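Local structure of PT26-6P (Thermococcus sp., 2WB7) at residues A130-L134 against T158-F163; V309-E315 against G349-A355. The protein is of unknown function but is encoded by a euryarchaeal mobile genetic element and combines immunoglobulin-like domains with a helical domain. All coordinates share one frame. Residue numbers count along the deposited sequence, not the author numbering.

The two contacts lie in different immunoglobulin-like regions of one chain, and they share no helix or strand. Their centres are 29 Å apart, and their nearest atoms stay about 13 Å from each other. Interaction 1 is partly buried and joins two loops on the way into and out of a helical insertion. It rests on side chains: prolines, an alanine, threonines and a phenylalanine, with 345 Å² covered. Interaction 2 is mostly buried, with Glu315 exposed at its edge. It pairs two neighbouring strands of an antiparallel sheet and covers 691 Å². Backbone hydrogen bonds dominate there, joined by an arginine-tyrosine bond.

Interaction 1: A130-L134 against T158-F163; sequences APDPL and TSTTHF
Ala130 to Asp132 and Thr158 to Phe163 are extended; Pro133 and Leu134 turn to helical angles, leading into helix 135-144. The segments run roughly antiparallel, with end-to-end directions 158° apart. The CA of Ala130 lies 6.3 Å from the CA of Phe163, Pro131 CA is 5.8 Å from Thr161 CA, and Leu134 CA is 7.9 Å from Thr158 CA. Phe163, with chi1 in p, places its ring under Ala130 CB, a CH-pi contact over one face. This CB is 3.9 Å from the ring centroid and 3.4 Å from Phe163 CD2. Pro131 CB is 3.5 Å from Thr161 OG1, and Pro131 CD is 3.9 Å from Phe163 CB. Asp132 turns away; its OD1 is hydrogen-bonded to Trp374 NE1 and its OD2 forms a salt bridge with Lys129. Pro133 CG reaches Thr158 CG2 at 4.1 Å. Leu134, an mt rotamer, brings CD1 to 3.5 Å from Thr158 OG1, a hydroxyl hydrogen-bonded to Lys154 O in helix 149-157. The two loops flank the helical pair 135-144 and 149-157, inserted between strands 120-129 and 163-178. With neither hydrogen bonds nor salt bridges between them, the direct contact is van der Waals and CH-pi in kind.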
loop_
_atom_site.group_PDB
_atom_site.type_symbol
_atom_site.label_atom_id
_atom_site.label_comp_id
_atom_site.label_asym_id
_atom_site.label_seq_id
_atom_site.Cartn_x
_atom_site.Cartn_y
_atom_site.Cartn_z
ATOM N N ALA A 130 -14.580 -9.822 3.108
ATOM C CA ALA A 130 -14.156 -11.214 3.191
ATOM C C ALA A 130 -13.609 -11.587 4.576
ATOM O O ALA A 130 -13.462 -10.722 5.449
ATOM C CB ALA A 130 -13.116 -11.493 2.127
ATOM N N PRO A 131 -13.307 -12.885 4.791
ATOM C CA PRO A 131 -12.643 -13.301 6.030
ATOM C C PRO A 131 -11.285 -12.596 6.222
ATOM O O PRO A 131 -10.535 -12.400 5.253
ATOM C CB PRO A 131 -12.447 -14.815 5.831
ATOM C CG PRO A 131 -13.500 -15.212 4.870
ATOM C CD PRO A 131 -13.620 -14.039 3.929
ATOM N N ASP A 132 -10.981 -12.230 7.465
ATOM C CA ASP A 132 -9.802 -11.435 7.772
ATOM C C ASP A 132 -9.074 -11.966 9.005
ATOM O O ASP A 132 -9.398 -11.589 10.129
ATOM C CB ASP A 132 -10.234 -9.990 8.016
ATOM C CG ASP A 132 -9.079 -9.012 8.000
ATOM O OD1 ASP A 132 -7.911 -9.436 8.112
ATOM O OD2 ASP A 132 -9.347 -7.810 7.867
ATOM N N PRO A 133 -8.062 -12.815 8.790
ATOM C CA PRO A 133 -7.289 -13.474 9.833
ATOM C C PRO A 133 -6.432 -12.532 10.688
ATOM O O PRO A 133 -6.306 -12.754 11.899
ATOM C CB PRO A 133 -6.380 -14.424 9.055
ATOM C CG PRO A 133 -6.843 -14.395 7.645
ATOM C CD PRO A 133 -7.543 -13.105 7.448
ATOM N N LEU A 134 -5.866 -11.488 10.081
ATOM C CA LEU A 134 -4.943 -10.589 10.781
ATOM C C LEU A 134 -5.581 -9.452 11.618
ATOM O O LEU A 134 -4.928 -8.888 12.509
ATOM C CB LEU A 134 -3.947 -10.001 9.778
ATOM C CG LEU A 134 -2.975 -11.031 9.224
ATOM C CD1 LEU A 134 -1.816 -10.365 8.491
ATOM C CD2 LEU A 134 -2.467 -11.904 10.369
ATOM N N THR A 158 0.271 -13.270 4.653
ATOM C CA THR A 158 -1.077 -13.774 4.735
ATOM C C THR A 158 -1.825 -13.447 3.456
ATOM O O THR A 158 -1.700 -12.355 2.910
ATOM C CB THR A 158 -1.812 -13.176 5.909
ATOM O OG1 THR A 158 -1.096 -13.478 7.112
ATOM C CG2 THR A 158 -3.186 -13.760 5.985
ATOM N N SER A 159 -2.606 -14.404 2.972
ATOM C CA SER A 159 -3.352 -14.225 1.734
ATOM C C SER A 159 -4.810 -13.949 2.004
ATOM O O SER A 159 -5.326 -14.235 3.084
ATOM C CB SER A 159 -3.260 -15.469 0.861
ATOM O OG SER A 159 -1.932 -15.670 0.438
ATOM N N THR A 160 -5.471 -13.411 0.989
ATOM C CA THR A 160 -6.904 -13.177 1.034
ATOM C C THR A 160 -7.666 -14.503 0.940
ATOM O O THR A 160 -7.279 -15.399 0.192
ATOM C CB THR A 160 -7.337 -12.205 -0.078
ATOM O OG1 THR A 160 -6.817 -12.645 -1.342
ATOM C CG2 THR A 160 -6.805 -10.811 0.216
ATOM N N THR A 161 -8.732 -14.616 1.729
ATOM C CA THR A 161 -9.536 -15.834 1.812
ATOM C C THR A 161 -10.574 -15.921 0.692
ATOM O O THR A 161 -11.058 -14.896 0.209
ATOM C CB THR A 161 -10.301 -15.888 3.138
ATOM O OG1 THR A 161 -9.405 -15.648 4.245
ATOM C CG2 THR A 161 -10.998 -17.239 3.284
ATOM N N HIS A 162 -10.911 -17.146 0.288
ATOM C CA HIS A 162 -11.984 -17.391 -0.689
ATOM C C HIS A 162 -13.354 -17.241 -0.027
ATOM O O HIS A 162 -13.550 -17.711 1.087
ATOM C CB HIS A 162 -11.870 -18.803 -1.273
ATOM C CG HIS A 162 -10.901 -18.917 -2.407
ATOM N ND1 HIS A 162 -10.511 -20.127 -2.939
ATOM C CD2 HIS A 162 -10.234 -17.967 -3.106
ATOM C CE1 HIS A 162 -9.661 -19.917 -3.930
ATOM N NE2 HIS A 162 -9.480 -18.614 -4.056
ATOM N N PHE A 163 -14.298 -16.603 -0.713
ATOM C CA PHE A 163 -15.635 -16.372 -0.156
ATOM C C PHE A 163 -16.649 -16.141 -1.283
ATOM O O PHE A 163 -16.266 -15.963 -2.442
ATOM C CB PHE A 163 -15.626 -15.134 0.746
ATOM C CG PHE A 163 -15.518 -13.846 -0.020
ATOM C CD1 PHE A 163 -16.651 -13.089 -0.304
ATOM C CD2 PHE A 163 -14.286 -13.405 -0.489
ATOM C CE1 PHE A 163 -16.554 -11.908 -1.032
ATOM C CE2 PHE A 163 -14.187 -12.232 -1.218
ATOM C CZ PHE A 163 -15.323 -11.482 -1.486
#

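Interaction 2: V309-E315 against G349-A355; sequences VTLRVIE and GTLDYHA
Parts 309-314 of strand 301-314 and 350-355 of strand 350-364 run antiparallel, their axes 4.4 Å apart at closest approach and 154° apart in direction. Leu311 and His354 form a hydrogen-bonded pair: Leu311 N to His354 O is 2.6 Å, His354 N to Leu311 O 2.9 Å. Val313 N donates to Asp352 O at 2.7 Å. Val313 O accepts from Leu351 N at 2.8 Å and weakly from Asp352 N at 3.4 Å. Leu351 and Asp352 both face Val313, a classic beta bulge; Leu351 has the near-helical angles (-96/-55) expected at its first position. The bulge shifts the register by one, pairing Ile314 with Thr350. In this antiparallel sheet of the second immunoglobulin-like region, Thr310 and Arg312 also make backbone hydrogen bonds to strand 319-331 (Ala322, Asp323, Glu320). Thr350 OG1 is hydrogen-bonded to Ala347 N, and Leu351 O to Arg496 NH1. Glu315 N donates to Gly349 O at 2.7 Å; the angles of Gly349 (106/-26) call for glycine. Arg312 NH1 donates to Tyr353 OH at 2.7 Å, and Arg312 CA makes a CH-pi contact over the Tyr353 ring face, 4.0 Å from the centroid. Tyr353 OH is also hydrogen-bonded to Thr345 O. His354 is satisfied by Glu378 at ND1 and Asp502 at NE2.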
loop_
_atom_site.group_PDB
_atom_site.type_symbol
_atom_site.label_atom_id
_atom_site.label_comp_id
_atom_site.label_asym_id
_atom_site.label_seq_id
_atom_site.Cartn_x
_atom_site.Cartn_y
_atom_site.Cartn_z
ATOM N N VAL A 309 5.613 3.428 14.028
ATOM C CA VAL A 309 6.786 2.997 14.783
ATOM C C VAL A 309 8.036 2.905 13.924
ATOM O O VAL A 309 7.963 2.936 12.701
ATOM C CB VAL A 309 6.575 1.596 15.456
ATOM C CG1 VAL A 309 5.273 1.577 16.264
ATOM C CG2 VAL A 309 6.610 0.486 14.414
ATOM N N THR A 310 9.190 2.823 14.574
ATOM C CA THR A 310 10.375 2.282 13.929
ATOM C C THR A 310 10.640 1.015 14.705
ATOM O O THR A 310 10.342 0.947 15.914
ATOM C CB THR A 310 11.613 3.199 14.025
ATOM O OG1 THR A 310 11.872 3.551 15.390
ATOM C CG2 THR A 310 11.409 4.442 13.224
ATOM N N LEU A 311 11.166 0.012 14.019
ATOM C CA LEU A 311 11.484 -1.239 14.652
ATOM C C LEU A 311 12.979 -1.506 14.501
ATOM O O LEU A 311 13.513 -1.557 13.374
ATOM C CB LEU A 311 10.675 -2.358 14.017
ATOM C CG LEU A 311 9.154 -2.231 14.136
ATOM C CD1 LEU A 311 8.452 -3.351 13.389
ATOM C CD2 LEU A 311 8.740 -2.242 15.587
ATOM N N ARG A 312 13.669 -1.653 15.629
ATOM C CA ARG A 312 15.077 -2.018 15.563
ATOM C C ARG A 312 15.137 -3.469 15.175
ATOM O O ARG A 312 14.431 -4.294 15.745
ATOM C CB ARG A 312 15.776 -1.816 16.901
ATOM C CG ARG A 312 17.227 -2.254 16.900
ATOM C CD ARG A 312 17.976 -1.706 18.121
ATOM N NE ARG A 312 17.126 -1.743 19.306
ATOM C CZ ARG A 312 16.500 -0.682 19.810
ATOM N NH1 ARG A 312 16.634 0.509 19.247
ATOM N NH2 ARG A 312 15.737 -0.809 20.887
ATOM N N VAL A 313 15.938 -3.774 14.170
ATOM C CA VAL A 313 16.196 -5.154 13.818
ATOM C C VAL A 313 17.523 -5.549 14.436
ATOM O O VAL A 313 18.564 -4.928 14.176
ATOM C CB VAL A 313 16.259 -5.364 12.296
ATOM C CG1 VAL A 313 16.681 -6.767 11.985
ATOM C CG2 VAL A 313 14.923 -5.085 11.677
ATOM N N ILE A 314 17.482 -6.584 15.262
ATOM C CA ILE A 314 18.693 -7.114 15.862
ATOM C C ILE A 314 19.362 -8.111 14.920
ATOM O O ILE A 314 18.677 -8.821 14.190
ATOM C CB ILE A 314 18.360 -7.830 17.145
ATOM C CG1 ILE A 314 17.754 -6.836 18.135
ATOM C CG2 ILE A 314 19.607 -8.485 17.705
ATOM C CD1 ILE A 314 18.729 -5.762 18.555
ATOM N N GLU A 315 20.691 -8.166 14.920
ATOM C CA GLU A 315 21.382 -9.204 14.148
ATOM C C GLU A 315 20.802 -10.580 14.451
ATOM O O GLU A 315 20.637 -10.950 15.614
ATOM C CB GLU A 315 22.867 -9.193 14.447
ATOM C CG GLU A 315 23.552 -8.028 13.809
ATOM C CD GLU A 315 24.928 -7.750 14.389
ATOM O OE1 GLU A 315 25.389 -8.525 15.271
ATOM O OE2 GLU A 315 25.537 -6.742 13.954
ATOM N N GLY A 349 25.009 -5.266 18.118
ATOM C CA GLY A 349 23.947 -6.225 17.814
ATOM C C GLY A 349 22.888 -5.623 16.909
ATOM O O GLY A 349 22.217 -6.336 16.158
ATOM N N THR A 350 22.745 -4.300 16.971
ATOM C CA THR A 350 21.831 -3.590 16.096
ATOM C C THR A 350 22.218 -3.774 14.631
ATOM O O THR A 350 23.356 -3.503 14.245
ATOM C CB THR A 350 21.810 -2.093 16.450
ATOM O OG1 THR A 350 21.287 -1.929 17.778
ATOM C CG2 THR A 350 20.965 -1.313 15.459
ATOM N N LEU A 351 21.277 -4.241 13.817
ATOM C CA LEU A 351 21.517 -4.392 12.379
ATOM C C LEU A 351 21.019 -3.184 11.584
ATOM O O LEU A 351 21.762 -2.583 10.809
ATOM C CB LEU A 351 20.823 -5.645 11.849
ATOM C CG LEU A 351 21.036 -5.894 10.347
ATOM C CD1 LEU A 351 22.465 -6.328 10.080
ATOM C CD2 LEU A 351 20.074 -6.913 9.787
ATOM N N ASP A 352 19.742 -2.853 11.763
ATOM C CA ASP A 352 19.140 -1.713 11.102
ATOM C C ASP A 352 17.773 -1.464 11.711
ATOM O O ASP A 352 17.415 -2.097 12.698
ATOM C CB ASP A 352 19.013 -1.973 9.603
ATOM C CG ASP A 352 18.051 -3.128 9.268
ATOM O OD1 ASP A 352 18.384 -3.944 8.383
ATOM O OD2 ASP A 352 16.955 -3.217 9.864
ATOM N N TYR A 353 17.017 -0.545 11.121
ATOM C CA TYR A 353 15.665 -0.258 11.564
ATOM C C TYR A 353 14.686 -0.282 10.383
ATOM O O TYR A 353 15.060 0.009 9.247
ATOM C CB TYR A 353 15.601 1.129 12.195
ATOM C CG TYR A 353 16.241 1.274 13.549
ATOM C CD1 TYR A 353 17.622 1.266 13.699
ATOM C CD2 TYR A 353 15.464 1.476 14.672
ATOM C CE1 TYR A 353 18.202 1.427 14.946
ATOM C CE2 TYR A 353 16.028 1.635 15.911
ATOM C CZ TYR A 353 17.395 1.604 16.044
ATOM O OH TYR A 353 17.934 1.766 17.288
ATOM N N HIS A 354 13.430 -0.614 10.676
ATOM C CA HIS A 354 12.341 -0.535 9.715
ATOM C C HIS A 354 11.309 0.458 10.240
ATOM O O HIS A 354 11.167 0.647 11.458
ATOM C CB HIS A 354 11.673 -1.899 9.557
ATOM C CG HIS A 354 12.462 -2.882 8.751
ATOM N ND1 HIS A 354 11.925 -3.568 7.677
ATOM C CD2 HIS A 354 13.745 -3.302 8.864
ATOM C CE1 HIS A 354 12.846 -4.361 7.157
ATOM N NE2 HIS A 354 13.957 -4.225 7.863
ATOM N N ALA A 355 10.590 1.106 9.330
ATOM C CA ALA A 355 9.519 2.004 9.727
ATOM C C ALA A 355 8.230 1.314 9.340
ATOM O O ALA A 355 8.169 0.676 8.286
ATOM C CB ALA A 355 9.648 3.349 9.021
#